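Local coordinates for acyl carrier protein (Thermotoga maritima, PDB 1VKU), which probably carries the growing acyl chain from step to step during fatty acid biosynthesis, at residues N41-E45 and L46-S50; M58-E61 and D62-L66. All coordinates share one frame; numbering follows the deposited sequence.

Contact 1 (N41-E45 and L46-S50); sequences NTFKE and LGFDS
F43 turns one edge of its ring onto a face of F48, a T-shaped pair with centroids 5.5 Å apart and planes at 75°. The touching atom is F43 CD1, which stands 3.9 Å from F48 CG, over the ring but displaced toward its rim. Beyond this contact F48 lies on A26, M30 and L34, while F43 meets the ring of F22 and reaches V53 and L56 of the next helix. The backbone brings the two phenylalanines together: F48 N donates to F43 O over 2.8 Å in a nearly straight bond. Within it, K44 to G47 forms a type I beta turn, closed by G47 N on K44 O at 3.0 Å. With G47, the last residue of the turn, at the positive-phi position, these two bonds make a Schellman motif. L46 N reaches back to T42 O. Followed outward, L46 sets CB 3.5 Å from F43 O and CG 3.5 Å from T42 O, then crosses the N41 side chain at about a right angle, its CD2 4.0 Å from N41 OD1; that oxygen accepts its hydrogen bond from D38 N. A capping box starts the short helical turn at 43-45, with T42 in the N-cap role: E45 N donates to T42 OG1, and T42 N returns to E45 OE2 at 2.8 Å. E45 can fold back this way because chi1 (85°) holds CG between its backbone N and carbonyl carbon. D49 then N-caps the following helix through D52 N. This is the loop of an acyl carrier protein that leads into the Asp-Ser motif, whose S50 is the predicted phosphopantetheine attachment site, unmodified here.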
ATOM      1  N   ASN A  41      -3.080 -11.556  -0.040  1.00 29.97           N
ATOM      2  CA  ASN A  41      -2.254 -11.744   1.157  1.00 30.49           C
ATOM      3  C   ASN A  41      -2.538 -10.699   2.227  1.00 31.66           C
ATOM      4  O   ASN A  41      -2.658  -9.503   1.927  1.00 30.17           O
ATOM      5  CB  ASN A  41      -0.752 -11.609   0.840  1.00 31.30           C
ATOM      6  CG  ASN A  41      -0.248 -12.612  -0.192  1.00 38.97           C
ATOM      7  OD1 ASN A  41       0.562 -12.266  -1.079  1.00 45.93           O
ATOM      8  ND2 ASN A  41      -0.706 -13.845  -0.085  1.00 32.81           N
ATOM      9  N   THR A  42      -2.572 -11.131   3.480  1.00 30.31           N
ATOM     10  CA  THR A  42      -2.641 -10.182   4.575  1.00 27.49           C
ATOM     11  C   THR A  42      -1.264  -9.593   4.776  1.00 26.78           C
ATOM     12  O   THR A  42      -0.245 -10.221   4.468  1.00 27.39           O
ATOM     13  CB  THR A  42      -3.116 -10.862   5.845  1.00 26.30           C
ATOM     14  OG1 THR A  42      -2.157 -11.845   6.241  1.00 28.14           O
ATOM     15  CG2 THR A  42      -4.340 -11.716   5.550  1.00 27.70           C
ATOM     16  N   PHE A  43      -1.217  -8.385   5.304  1.00 27.41           N
ATOM     17  CA  PHE A  43       0.081  -7.809   5.618  1.00 27.98           C
ATOM     18  C   PHE A  43       0.783  -8.609   6.669  1.00 27.45           C
ATOM     19  O   PHE A  43       2.002  -8.737   6.646  1.00 29.86           O
ATOM     20  CB  PHE A  43      -0.071  -6.370   6.065  1.00 27.89           C
ATOM     21  CG  PHE A  43      -0.172  -5.440   4.936  1.00 28.61           C
ATOM     22  CD1 PHE A  43       0.960  -5.119   4.196  1.00 30.80           C
ATOM     23  CD2 PHE A  43      -1.397  -4.909   4.575  1.00 29.45           C
ATOM     24  CE1 PHE A  43       0.874  -4.281   3.110  1.00 29.20           C
ATOM     25  CE2 PHE A  43      -1.501  -4.048   3.498  1.00 28.56           C
ATOM     26  CZ  PHE A  43      -0.367  -3.733   2.765  1.00 30.52           C
ATOM     27  N   LYS A  44      -0.016  -9.153   7.580  1.00 29.13           N
ATOM     28  CA  LYS A  44       0.454  -9.956   8.673  1.00 31.06           C
ATOM     29  C   LYS A  44       1.207 -11.141   8.122  1.00 30.91           C
ATOM     30  O   LYS A  44       2.328 -11.413   8.542  1.00 30.76           O
ATOM     31  CB  LYS A  44      -0.729 -10.426   9.530  1.00 30.48           C
ATOM     32  CG  LYS A  44      -0.368 -11.427  10.601  1.00 33.96           C
ATOM     33  CD  LYS A  44      -1.483 -11.547  11.620  1.00 38.04           C
ATOM     34  CE  LYS A  44      -1.032 -12.336  12.838  1.00 43.41           C
ATOM     35  NZ  LYS A  44      -1.165 -13.797  12.642  1.00 44.40           N
ATOM     36  N   GLU A  45       0.608 -11.851   7.176  1.00 29.60           N
ATOM     37  CA  GLU A  45       1.319 -12.971   6.602  1.00 31.50           C
ATOM     38  C   GLU A  45       2.567 -12.567   5.813  1.00 31.04           C
ATOM     39  O   GLU A  45       3.494 -13.342   5.717  1.00 32.00           O
ATOM     40  CB  GLU A  45       0.400 -13.886   5.796  1.00 33.71           C
ATOM     41  CG  GLU A  45       0.158 -13.472   4.365  1.00 35.95           C
ATOM     42  CD  GLU A  45      -0.867 -14.369   3.715  1.00 35.30           C
ATOM     43  OE1 GLU A  45      -0.632 -15.593   3.638  1.00 49.92           O
ATOM     44  OE2 GLU A  45      -1.922 -13.861   3.302  1.00 43.67           O
ATOM     45  N   LEU A  46       2.604 -11.361   5.268  1.00 30.81           N
ATOM     46  CA  LEU A  46       3.817 -10.889   4.592  1.00 31.94           C
ATOM     47  C   LEU A  46       4.908 -10.449   5.563  1.00 32.28           C
ATOM     48  O   LEU A  46       5.986 -10.035   5.138  1.00 35.82           O
ATOM     49  CB  LEU A  46       3.500  -9.751   3.624  1.00 29.29           C
ATOM     50  CG  LEU A  46       2.623 -10.186   2.462  1.00 27.19           C
ATOM     51  CD1 LEU A  46       2.555  -9.078   1.465  1.00 29.83           C
ATOM     52  CD2 LEU A  46       3.191 -11.429   1.807  1.00 29.34           C
ATOM     53  N   GLY A  47       4.620 -10.554   6.861  1.00 31.90           N
ATOM     54  CA  GLY A  47       5.518 -10.113   7.932  1.00 30.86           C
ATOM     55  C   GLY A  47       5.481  -8.631   8.251  1.00 30.05           C
ATOM     56  O   GLY A  47       6.453  -8.098   8.733  1.00 30.96           O
ATOM     57  N   PHE A  48       4.380  -7.951   7.954  1.00 30.62           N
ATOM     58  CA  PHE A  48       4.268  -6.538   8.312  1.00 30.81           C
ATOM     59  C   PHE A  48       3.437  -6.459   9.570  1.00 32.28           C
ATOM     60  O   PHE A  48       2.310  -6.967   9.603  1.00 36.07           O
ATOM     61  CB  PHE A  48       3.566  -5.731   7.215  1.00 32.18           C
ATOM     62  CG  PHE A  48       4.383  -5.539   5.967  1.00 31.88           C
ATOM     63  CD1 PHE A  48       4.600  -6.606   5.083  1.00 36.89           C
ATOM     64  CD2 PHE A  48       4.888  -4.295   5.644  1.00 36.13           C
ATOM     65  CE1 PHE A  48       5.350  -6.420   3.912  1.00 34.28           C
ATOM     66  CE2 PHE A  48       5.634  -4.095   4.482  1.00 38.22           C
ATOM     67  CZ  PHE A  48       5.871  -5.149   3.617  1.00 34.86           C
ATOM     68  N   ASP A  49       3.968  -5.827  10.604  1.00 28.66           N
ATOM     69  CA  ASP A  49       3.159  -5.577  11.786  1.00 27.88           C
ATOM     70  C   ASP A  49       2.466  -4.213  11.678  1.00 28.43           C
ATOM     71  O   ASP A  49       2.520  -3.564  10.642  1.00 27.05           O
ATOM     72  CB  ASP A  49       3.965  -5.729  13.077  1.00 27.69           C
ATOM     73  CG  ASP A  49       4.902  -4.553  13.348  1.00 28.16           C
ATOM     74  OD1 ASP A  49       5.035  -3.646  12.509  1.00 35.46           O
ATOM     75  OD2 ASP A  49       5.552  -4.435  14.402  1.00 36.44           O
ATOM     76  N   SER A  50       1.797  -3.806  12.749  1.00 27.07           N
ATOM     77  CA  SER A  50       0.934  -2.636  12.724  1.00 27.82           C
ATOM     78  C   SER A  50       1.754  -1.380  12.462  1.00 28.92           C
ATOM     79  O   SER A  50       1.288  -0.476  11.767  1.00 29.78           O
ATOM     80  CB  SER A  50       0.129  -2.522  14.029  1.00 26.24           C
ATOM     81  OG  SER A  50       0.996  -2.441  15.164  1.00 32.53           O
TER

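Contact 2 (M58-E61 and D62-L66); sequences MFFE and DEFAL
F60 and F64, one helical turn apart, run alongside each other in the same direction. Their ring planes differ by just 14°, yet neither ring covers the other: they touch only at their borders, centroids 5.8 Å apart. The touching corner is F60 CD1, 3.4 Å from F64 CE2 and close to F64 CD2 as well, with F60 CE1 also against CE2. On F64, CG sits anti to the carbonyl carbon (chi1 -68°), which swings the ring back along the helix and sets CD2 3.4 Å from the carbonyl O of F60. That same oxygen accepts from F64 N at 2.9 Å. F60 continues inward to F22, I25, L82 and V86, and F64 rests on L18, so the pair faces the helices 14-28 and 79-92. On another side of the turn the CG of E63 lies against F59 O, the acceptor of its own backbone N. A65 is the first residue with non-helical backbone angles, its phi positive, and L66 N donates to E61 O over 2.9 Å, an i+5 to i bond that spans it. The E61 side chain stretches outward, its CB 3.5 Å from L66 O, and its OE2 accepts from I68 N, tying the side chain to the departing chain. L66 packs on K89 and L90. The arrangement is an amphipathic helix end in the acyl carrier four-helix fold, with its aromatic side turned into the bundle.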
HETATM    1  N   MSE A  58       2.534   5.957   5.288  1.00 27.68           N
HETATM    2  CA  MSE A  58       3.169   7.260   5.239  1.00 32.02           C
HETATM    3  C   MSE A  58       4.075   7.387   4.019  1.00 31.75           C
HETATM    4  O   MSE A  58       4.196   8.477   3.455  1.00 32.29           O
HETATM    5  CB  MSE A  58       3.927   7.555   6.518  1.00 29.98           C
HETATM    6  CG  MSE A  58       3.024   7.813   7.687  1.00 31.24           C
HETATM    7 SE   MSE A  58       4.036   7.828   9.403  1.00 35.92          SE
HETATM    8  CE  MSE A  58       4.815   9.652   9.253  1.00 27.89           C
ATOM      9  N   PHE A  59       4.673   6.274   3.594  1.00 29.91           N
ATOM     10  CA  PHE A  59       5.481   6.273   2.357  1.00 30.87           C
ATOM     11  C   PHE A  59       4.600   6.452   1.109  1.00 29.19           C
ATOM     12  O   PHE A  59       4.948   7.223   0.236  1.00 30.00           O
ATOM     13  CB  PHE A  59       6.344   5.017   2.193  1.00 28.68           C
ATOM     14  CG  PHE A  59       7.549   4.937   3.127  1.00 27.97           C
ATOM     15  CD1 PHE A  59       8.455   5.980   3.234  1.00 27.59           C
ATOM     16  CD2 PHE A  59       7.794   3.760   3.847  1.00 28.03           C
ATOM     17  CE1 PHE A  59       9.552   5.873   4.076  1.00 32.60           C
ATOM     18  CE2 PHE A  59       8.887   3.649   4.665  1.00 35.39           C
ATOM     19  CZ  PHE A  59       9.758   4.703   4.789  1.00 29.57           C
ATOM     20  N   PHE A  60       3.478   5.749   1.031  1.00 26.11           N
ATOM     21  CA  PHE A  60       2.503   5.976  -0.033  1.00 26.15           C
ATOM     22  C   PHE A  60       1.941   7.403  -0.012  1.00 26.82           C
ATOM     23  O   PHE A  60       1.791   8.036  -1.051  1.00 26.95           O
ATOM     24  CB  PHE A  60       1.363   4.971   0.045  1.00 25.03           C
ATOM     25  CG  PHE A  60       1.613   3.722  -0.754  1.00 24.89           C
ATOM     26  CD1 PHE A  60       1.383   3.702  -2.125  1.00 30.31           C
ATOM     27  CD2 PHE A  60       2.102   2.598  -0.154  1.00 27.35           C
ATOM     28  CE1 PHE A  60       1.612   2.567  -2.872  1.00 39.53           C
ATOM     29  CE2 PHE A  60       2.355   1.432  -0.911  1.00 26.86           C
ATOM     30  CZ  PHE A  60       2.122   1.428  -2.269  1.00 29.73           C
ATOM     31  N   GLU A  61       1.636   7.908   1.170  1.00 27.69           N
ATOM     32  CA  GLU A  61       1.162   9.276   1.308  1.00 23.46           C
ATOM     33  C   GLU A  61       2.123  10.285   0.676  1.00 26.96           C
ATOM     34  O   GLU A  61       1.718  11.241   0.009  1.00 27.92           O
ATOM     35  CB  GLU A  61       0.973   9.603   2.782  1.00 26.22           C
ATOM     36  CG  GLU A  61      -0.198   8.927   3.470  1.00 27.49           C
ATOM     37  CD  GLU A  61      -0.456   9.466   4.883  1.00 29.10           C
ATOM     38  OE1 GLU A  61       0.497   9.650   5.669  1.00 43.86           O
ATOM     39  OE2 GLU A  61      -1.628   9.704   5.213  1.00 34.34           O
ATOM     40  N   ASP A  62       3.406  10.104   0.935  1.00 26.99           N
ATOM     41  CA  ASP A  62       4.397  11.055   0.490  1.00 27.33           C
ATOM     42  C   ASP A  62       4.601  10.900  -1.009  1.00 29.99           C
ATOM     43  O   ASP A  62       4.740  11.907  -1.713  1.00 29.40           O
ATOM     44  CB  ASP A  62       5.707  10.809   1.218  1.00 28.29           C
ATOM     45  CG  ASP A  62       6.746  11.879   0.934  1.00 25.92           C
ATOM     46  OD1 ASP A  62       6.395  13.080   0.949  1.00 26.52           O
ATOM     47  OD2 ASP A  62       7.947  11.605   0.712  1.00 26.55           O
ATOM     48  N   GLU A  63       4.598   9.646  -1.492  1.00 25.81           N
ATOM     49  CA  GLU A  63       4.837   9.357  -2.897  1.00 29.71           C
ATOM     50  C   GLU A  63       3.723   9.916  -3.741  1.00 28.98           C
ATOM     51  O   GLU A  63       3.954  10.329  -4.870  1.00 29.41           O
ATOM     52  CB  GLU A  63       4.882   7.851  -3.170  1.00 28.33           C
ATOM     53  CG  GLU A  63       6.220   7.188  -2.929  1.00 47.93           C
ATOM     54  CD  GLU A  63       7.305   7.691  -3.860  1.00 57.60           C
ATOM     55  OE1 GLU A  63       7.083   7.718  -5.087  1.00 55.84           O
ATOM     56  OE2 GLU A  63       8.383   8.059  -3.347  1.00 68.45           O
ATOM     57  N   PHE A  64       2.499   9.877  -3.225  1.00 28.21           N
ATOM     58  CA  PHE A  64       1.351  10.211  -4.055  1.00 26.59           C
ATOM     59  C   PHE A  64       0.675  11.496  -3.626  1.00 27.63           C
ATOM     60  O   PHE A  64      -0.362  11.844  -4.166  1.00 28.20           O
ATOM     61  CB  PHE A  64       0.363   9.049  -4.096  1.00 25.74           C
ATOM     62  CG  PHE A  64       0.893   7.851  -4.835  1.00 29.20           C
ATOM     63  CD1 PHE A  64       1.000   7.861  -6.222  1.00 28.79           C
ATOM     64  CD2 PHE A  64       1.320   6.736  -4.150  1.00 29.60           C
ATOM     65  CE1 PHE A  64       1.522   6.746  -6.912  1.00 36.23           C
ATOM     66  CE2 PHE A  64       1.850   5.612  -4.842  1.00 31.57           C
ATOM     67  CZ  PHE A  64       1.943   5.637  -6.226  1.00 29.18           C
ATOM     68  N   ALA A  65       1.278  12.208  -2.675  1.00 29.88           N
ATOM     69  CA  ALA A  65       0.702  13.443  -2.139  1.00 29.45           C
ATOM     70  C   ALA A  65      -0.745  13.207  -1.687  1.00 31.27           C
ATOM     71  O   ALA A  65      -1.652  13.927  -2.100  1.00 30.14           O
ATOM     72  CB  ALA A  65       0.786  14.559  -3.173  1.00 30.81           C
ATOM     73  N   LEU A  66      -0.936  12.164  -0.870  1.00 30.46           N
ATOM     74  CA  LEU A  66      -2.238  11.741  -0.340  1.00 30.88           C
ATOM     75  C   LEU A  66      -2.243  11.937   1.156  1.00 32.18           C
ATOM     76  O   LEU A  66      -1.207  12.157   1.757  1.00 32.47           O
ATOM     77  CB  LEU A  66      -2.472  10.239  -0.576  1.00 28.01           C
ATOM     78  CG  LEU A  66      -2.377   9.761  -1.997  1.00 24.21           C
ATOM     79  CD1 LEU A  66      -2.715   8.285  -2.082  1.00 30.33           C
ATOM     80  CD2 LEU A  66      -3.344  10.556  -2.827  1.00 36.39           C
TER

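In the fold
From the N terminus, helix 14-28 runs into a long loop, and contact 1 (41-50) folds the last part of that loop into a turn just before helix 50-64. Contact 2 (58-66) closes at the far end of this helix, where the chain turns away toward helix 70-73. The two are in series, neither nested nor crossed, with centres 20 Å apart on opposite sides of the chain's centre and nearest atoms about 7 Å apart. Both lean on the same surroundings: F22 of helix 14-28 and L82 of helix 79-92 are touched from each contact, so the loop leading into helix 50-64 and the end of that helix share one hydrophobic interior.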